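Local coordinates for pathogenicity island protein (Staphylococcus aureus subsp. aureus, PDB 3HL6), which is of unknown function but is encoded by an open reading frame of a Staphylococcus aureus pathogenicity island, which is probably mobile, at residues H56-F68 with E175-E187. Numbering follows the deposited sequence.
Sequences HVYIKDCKVRQSF and EGLKLVTEFVQDE
Gln185, close after helix 171-184, reaches into the loop 58-67 and grips its backbone with its side-chain amide. Gln185 OE1 accepts from Arg65 N at 2.8 Å, in a rather bent bond of 138° at the hydrogen. Gln185 NE2 gives one bond to Gln66 O, also at 2.8 Å, on a lone pair in the plane of that carbonyl. A further bond runs from Gln185 NE2 back to Thr181 O, four residues earlier, at 3.2 Å. Three bonds therefore fix the rotation of this buried amide. The chain gets there by bending: CG lies beside the backbone N (chi1 -46°) and chi2 turns again at -54°. Cys62 SG packs on the aliphatic part of Gln185, 3.7 Å from CB.

Beyond the amide, the contact is mostly apolar and close. Thr181 sends CG2 obliquely against Phe68 CE2. On its other branch, OG1 lies beside Val57 CG2. Val57 CG1 meets Leu177 CD2 at 3.7 Å. Lys178 runs out extended, with CG anti to the backbone N, and the buried Ile59 packs on it, Ile59 CD1 lying 3.5 Å from Lys178 CG. Strands 52-57 and 68-71 are antiparallel neighbours at one end of the mixed five-stranded sheet, and the loop 58-67 connects them. The contact joins this connection and the adjoining strand ends to helix 171-184. Tyr160 of helix 152-163 also packs here, its ring stacked on Phe68 and its OH hydrogen-bonded to Val57 N.

The side toward Lys60 and Asp61 is looser, more polar and exposed to solvent. The relative placing of the Lys60 and Lys178 ends is doubtful. Within the loop, Lys60 NZ forms a salt bridge with Asp61 OD2, which would partly offset its charge.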
loop_
_atom_site.group_PDB
_atom_site.type_symbol
_atom_site.label_atom_id
_atom_site.label_comp_id
_atom_site.label_asym_id
_atom_site.label_seq_id
_atom_site.Cartn_x
_atom_site.Cartn_y
_atom_site.Cartn_z
ATOM N N HIS B 56 -1.751 -14.193 13.952
ATOM C CA HIS B 56 -1.755 -15.654 13.953
ATOM C C HIS B 56 -3.149 -16.093 13.592
ATOM O O HIS B 56 -4.135 -15.524 14.061
ATOM C CB HIS B 56 -1.293 -16.240 15.308
ATOM C CG HIS B 56 -2.306 -16.113 16.395
ATOM N ND1 HIS B 56 -2.253 -15.117 17.352
ATOM C CD2 HIS B 56 -3.417 -16.840 16.670
ATOM C CE1 HIS B 56 -3.292 -15.229 18.162
ATOM N NE2 HIS B 56 -4.012 -16.263 17.765
ATOM N N VAL B 57 -3.244 -17.080 12.720
ATOM C CA VAL B 57 -4.558 -17.627 12.433
ATOM C C VAL B 57 -5.036 -18.244 13.721
ATOM O O VAL B 57 -4.252 -18.696 14.557
ATOM C CB VAL B 57 -4.580 -18.685 11.300
ATOM C CG1 VAL B 57 -4.014 -18.104 10.021
ATOM C CG2 VAL B 57 -3.833 -19.936 11.715
ATOM N N TYR B 58 -6.342 -18.238 13.895
ATOM C CA TYR B 58 -6.890 -18.632 15.156
ATOM C C TYR B 58 -7.006 -20.162 15.171
ATOM O O TYR B 58 -7.532 -20.754 14.244
ATOM C CB TYR B 58 -8.202 -17.899 15.340
ATOM C CG TYR B 58 -9.210 -18.618 16.169
ATOM C CD1 TYR B 58 -9.271 -18.416 17.544
ATOM C CD2 TYR B 58 -10.119 -19.483 15.577
ATOM C CE1 TYR B 58 -10.203 -19.070 18.312
ATOM C CE2 TYR B 58 -11.050 -20.131 16.330
ATOM C CZ TYR B 58 -11.088 -19.924 17.696
ATOM O OH TYR B 58 -12.022 -20.586 18.437
ATOM N N ILE B 59 -6.428 -20.794 16.187
ATOM C CA ILE B 59 -6.571 -22.238 16.378
ATOM C C ILE B 59 -7.334 -22.552 17.670
ATOM O O ILE B 59 -6.943 -22.120 18.770
ATOM C CB ILE B 59 -5.208 -22.979 16.440
ATOM C CG1 ILE B 59 -4.140 -22.301 15.557
ATOM C CG2 ILE B 59 -5.394 -24.484 16.165
ATOM C CD1 ILE B 59 -4.154 -22.702 14.114
ATOM N N LYS B 60 -8.426 -23.315 17.522
ATOM C CA LYS B 60 -9.389 -23.523 18.617
ATOM C C LYS B 60 -8.830 -24.435 19.713
ATOM O O LYS B 60 -8.801 -24.056 20.898
ATOM C CB LYS B 60 -10.696 -24.105 18.066
ATOM C CG LYS B 60 -10.476 -25.300 17.134
ATOM C CD LYS B 60 -9.733 -24.849 15.831
ATOM C CE LYS B 60 -9.043 -26.072 15.189
ATOM N NZ LYS B 60 -8.236 -26.817 16.217
ATOM N N ASP B 61 -8.383 -25.631 19.300
ATOM C CA ASP B 61 -7.800 -26.620 20.216
ATOM C C ASP B 61 -6.600 -26.053 20.955
ATOM O O ASP B 61 -6.351 -26.392 22.118
ATOM C CB ASP B 61 -7.357 -27.871 19.439
ATOM C CG ASP B 61 -8.538 -28.589 18.766
ATOM O OD1 ASP B 61 -9.706 -28.359 19.184
ATOM O OD2 ASP B 61 -8.299 -29.377 17.814
ATOM N N CYS B 62 -5.864 -25.182 20.262
ATOM C CA CYS B 62 -4.456 -24.957 20.547
ATOM C C CYS B 62 -4.240 -23.625 21.244
ATOM O O CYS B 62 -4.708 -22.589 20.769
ATOM C CB CYS B 62 -3.673 -24.993 19.229
ATOM S SG CYS B 62 -1.923 -24.558 19.378
ATOM N N LYS B 63 -3.522 -23.659 22.365
ATOM C CA LYS B 63 -3.026 -22.449 23.024
ATOM C C LYS B 63 -1.911 -21.800 22.194
ATOM O O LYS B 63 -0.918 -22.453 21.862
ATOM C CB LYS B 63 -2.491 -22.791 24.423
ATOM C CG LYS B 63 -2.724 -21.707 25.466
ATOM C CD LYS B 63 -1.931 -21.992 26.748
ATOM C CE LYS B 63 -1.528 -20.620 27.406
ATOM N NZ LYS B 63 -0.709 -20.871 28.646
ATOM N N VAL B 64 -2.075 -20.521 21.859
ATOM C CA VAL B 64 -1.072 -19.808 21.073
ATOM C C VAL B 64 -0.107 -19.081 21.982
ATOM O O VAL B 64 -0.513 -18.211 22.736
ATOM C CB VAL B 64 -1.717 -18.786 20.128
ATOM C CG1 VAL B 64 -2.479 -19.507 18.990
ATOM C CG2 VAL B 64 -2.628 -17.825 20.929
ATOM N N ARG B 65 1.171 -19.442 21.907
ATOM C CA ARG B 65 2.227 -18.786 22.680
ATOM C C ARG B 65 3.166 -18.017 21.769
ATOM O O ARG B 65 4.197 -17.497 22.200
ATOM C CB ARG B 65 3.027 -19.811 23.499
ATOM C CG ARG B 65 3.893 -19.178 24.627
ATOM C CD ARG B 65 3.204 -17.946 25.286
ATOM N NE ARG B 65 4.107 -16.804 25.458
ATOM C CZ ARG B 65 4.821 -16.572 26.564
ATOM N NH1 ARG B 65 4.734 -17.407 27.605
ATOM N NH2 ARG B 65 5.623 -15.508 26.632
ATOM N N GLN B 66 2.789 -17.938 20.501
ATOM C CA GLN B 66 3.687 -17.476 19.454
ATOM C C GLN B 66 2.870 -16.828 18.328
ATOM O O GLN B 66 2.084 -17.489 17.658
ATOM C CB GLN B 66 4.505 -18.655 18.939
ATOM C CG GLN B 66 5.439 -18.334 17.806
ATOM C CD GLN B 66 6.649 -17.538 18.244
ATOM O OE1 GLN B 66 6.561 -16.332 18.473
ATOM N NE2 GLN B 66 7.790 -18.206 18.347
ATOM N N SER B 67 3.031 -15.525 18.145
ATOM C CA SER B 67 2.494 -14.848 16.965
ATOM C C SER B 67 3.587 -14.496 15.938
ATOM O O SER B 67 4.750 -14.803 16.152
ATOM C CB SER B 67 1.746 -13.591 17.382
ATOM O OG SER B 67 0.387 -13.731 17.058
ATOM N N PHE B 68 3.204 -13.853 14.837
ATOM C CA PHE B 68 4.136 -13.584 13.746
ATOM C C PHE B 68 4.069 -12.141 13.309
ATOM O O PHE B 68 2.995 -11.612 13.069
ATOM C CB PHE B 68 3.873 -14.535 12.578
ATOM C CG PHE B 68 3.768 -15.958 13.009
ATOM C CD1 PHE B 68 4.910 -16.746 13.086
ATOM C CD2 PHE B 68 2.532 -16.481 13.439
ATOM C CE1 PHE B 68 4.820 -18.043 13.540
ATOM C CE2 PHE B 68 2.421 -17.776 13.878
ATOM C CZ PHE B 68 3.553 -18.570 13.938
ATOM N N GLU B 175 -5.747 -24.180 5.113
ATOM C CA GLU B 175 -5.373 -25.297 5.962
ATOM C C GLU B 175 -3.841 -25.326 6.117
ATOM O O GLU B 175 -3.316 -25.484 7.225
ATOM C CB GLU B 175 -5.920 -26.599 5.374
ATOM C CG GLU B 175 -5.727 -27.846 6.253
ATOM C CD GLU B 175 -6.448 -27.737 7.603
ATOM O OE1 GLU B 175 -7.282 -26.803 7.756
ATOM O OE2 GLU B 175 -6.176 -28.590 8.502
ATOM N N GLY B 176 -3.125 -25.153 5.009
ATOM C CA GLY B 176 -1.667 -25.010 5.049
ATOM C C GLY B 176 -1.106 -24.059 6.085
ATOM O O GLY B 176 -0.209 -24.416 6.848
ATOM N N LEU B 177 -1.618 -22.837 6.121
ATOM C CA LEU B 177 -1.104 -21.851 7.068
ATOM C C LEU B 177 -1.453 -22.218 8.523
ATOM O O LEU B 177 -0.671 -21.971 9.456
ATOM C CB LEU B 177 -1.590 -20.451 6.705
ATOM C CG LEU B 177 -0.982 -19.348 7.577
ATOM C CD1 LEU B 177 0.585 -19.295 7.457
ATOM C CD2 LEU B 177 -1.620 -18.016 7.262
ATOM N N LYS B 178 -2.619 -22.832 8.702
ATOM C CA LYS B 178 -3.061 -23.237 10.012
ATOM C C LYS B 178 -2.199 -24.365 10.594
ATOM O O LYS B 178 -1.831 -24.302 11.774
ATOM C CB LYS B 178 -4.552 -23.621 9.950
ATOM C CG LYS B 178 -5.109 -24.251 11.181
ATOM C CD LYS B 178 -6.599 -23.948 11.302
ATOM C CE LYS B 178 -7.237 -24.851 12.377
ATOM N NZ LYS B 178 -8.615 -24.443 12.786
ATOM N N LEU B 179 -1.850 -25.366 9.779
ATOM C CA LEU B 179 -1.041 -26.502 10.268
ATOM C C LEU B 179 0.402 -26.109 10.611
ATOM O O LEU B 179 1.038 -26.636 11.535
ATOM C CB LEU B 179 -0.984 -27.632 9.239
ATOM C CG LEU B 179 -2.245 -28.218 8.607
ATOM C CD1 LEU B 179 -1.944 -28.775 7.203
ATOM C CD2 LEU B 179 -2.826 -29.296 9.513
ATOM N N VAL B 180 0.927 -25.192 9.829
ATOM C CA VAL B 180 2.252 -24.698 10.078
ATOM C C VAL B 180 2.221 -23.823 11.321
ATOM O O VAL B 180 3.105 -23.917 12.167
ATOM C CB VAL B 180 2.760 -23.941 8.845
ATOM C CG1 VAL B 180 3.975 -23.234 9.170
ATOM C CG2 VAL B 180 3.052 -24.973 7.687
ATOM N N THR B 181 1.198 -22.983 11.465
ATOM C CA THR B 181 1.200 -22.106 12.623
ATOM C C THR B 181 0.889 -22.882 13.904
ATOM O O THR B 181 1.347 -22.519 14.981
ATOM C CB THR B 181 0.292 -20.847 12.467
ATOM O OG1 THR B 181 -1.049 -21.241 12.274
ATOM C CG2 THR B 181 0.656 -20.089 11.244
ATOM N N GLU B 182 0.150 -23.973 13.780
ATOM C CA GLU B 182 -0.081 -24.838 14.928
ATOM C C GLU B 182 1.184 -25.555 15.384
ATOM O O GLU B 182 1.567 -25.504 16.560
ATOM C CB GLU B 182 -1.172 -25.870 14.631
ATOM C CG GLU B 182 -1.519 -26.696 15.848
ATOM C CD GLU B 182 -2.611 -27.729 15.582
ATOM O OE1 GLU B 182 -3.114 -27.825 14.431
ATOM O OE2 GLU B 182 -2.959 -28.459 16.541
ATOM N N PHE B 183 1.815 -26.238 14.440
ATOM C CA PHE B 183 3.011 -27.010 14.703
ATOM C C PHE B 183 4.033 -26.255 15.528
ATOM O O PHE B 183 4.752 -26.836 16.335
ATOM C CB PHE B 183 3.623 -27.417 13.380
ATOM C CG PHE B 183 4.914 -28.169 13.503
ATOM C CD1 PHE B 183 6.121 -27.575 13.119
ATOM C CD2 PHE B 183 4.928 -29.484 13.946
ATOM C CE1 PHE B 183 7.313 -28.276 13.195
ATOM C CE2 PHE B 183 6.131 -30.191 14.030
ATOM C CZ PHE B 183 7.325 -29.586 13.652
ATOM N N VAL B 184 4.108 -24.951 15.330
ATOM C CA VAL B 184 5.137 -24.176 15.992
ATOM C C VAL B 184 4.783 -23.674 17.401
ATOM O O VAL B 184 5.680 -23.386 18.194
ATOM C CB VAL B 184 5.612 -23.027 15.090
ATOM C CG1 VAL B 184 6.410 -22.038 15.891
ATOM C CG2 VAL B 184 6.440 -23.593 13.953
ATOM N N GLN B 185 3.495 -23.565 17.711
ATOM C CA GLN B 185 3.065 -23.439 19.101
ATOM C C GLN B 185 3.479 -24.708 19.835
ATOM O O GLN B 185 2.873 -25.763 19.645
ATOM C CB GLN B 185 1.548 -23.267 19.199
ATOM C CG GLN B 185 0.946 -22.249 18.238
ATOM C CD GLN B 185 1.602 -20.893 18.346
ATOM O OE1 GLN B 185 1.902 -20.431 19.445
ATOM N NE2 GLN B 185 1.836 -20.248 17.202
ATOM N N ASP B 186 4.527 -24.647 20.644
ATOM C CA ASP B 186 5.295 -25.880 20.869
ATOM C C ASP B 186 4.569 -26.963 21.653
ATOM O O ASP B 186 3.951 -26.707 22.704
ATOM C CB ASP B 186 6.649 -25.593 21.508
ATOM C CG ASP B 186 7.793 -25.901 20.572
ATOM O OD1 ASP B 186 7.550 -26.611 19.550
ATOM O OD2 ASP B 186 8.922 -25.433 20.866
ATOM N N GLU B 187 4.655 -28.183 21.119
ATOM C CA GLU B 187 4.475 -29.380 21.919
ATOM C C GLU B 187 5.831 -29.878 22.431
ATOM O O GLU B 187 5.960 -31.059 22.810
ATOM C CB GLU B 187 3.829 -30.477 21.081
ATOM C CG GLU B 187 2.547 -30.061 20.379
ATOM C CD GLU B 187 1.877 -31.230 19.669
ATOM O OE1 GLU B 187 2.255 -32.399 19.949
ATOM O OE2 GLU B 187 0.972 -30.984 18.836
#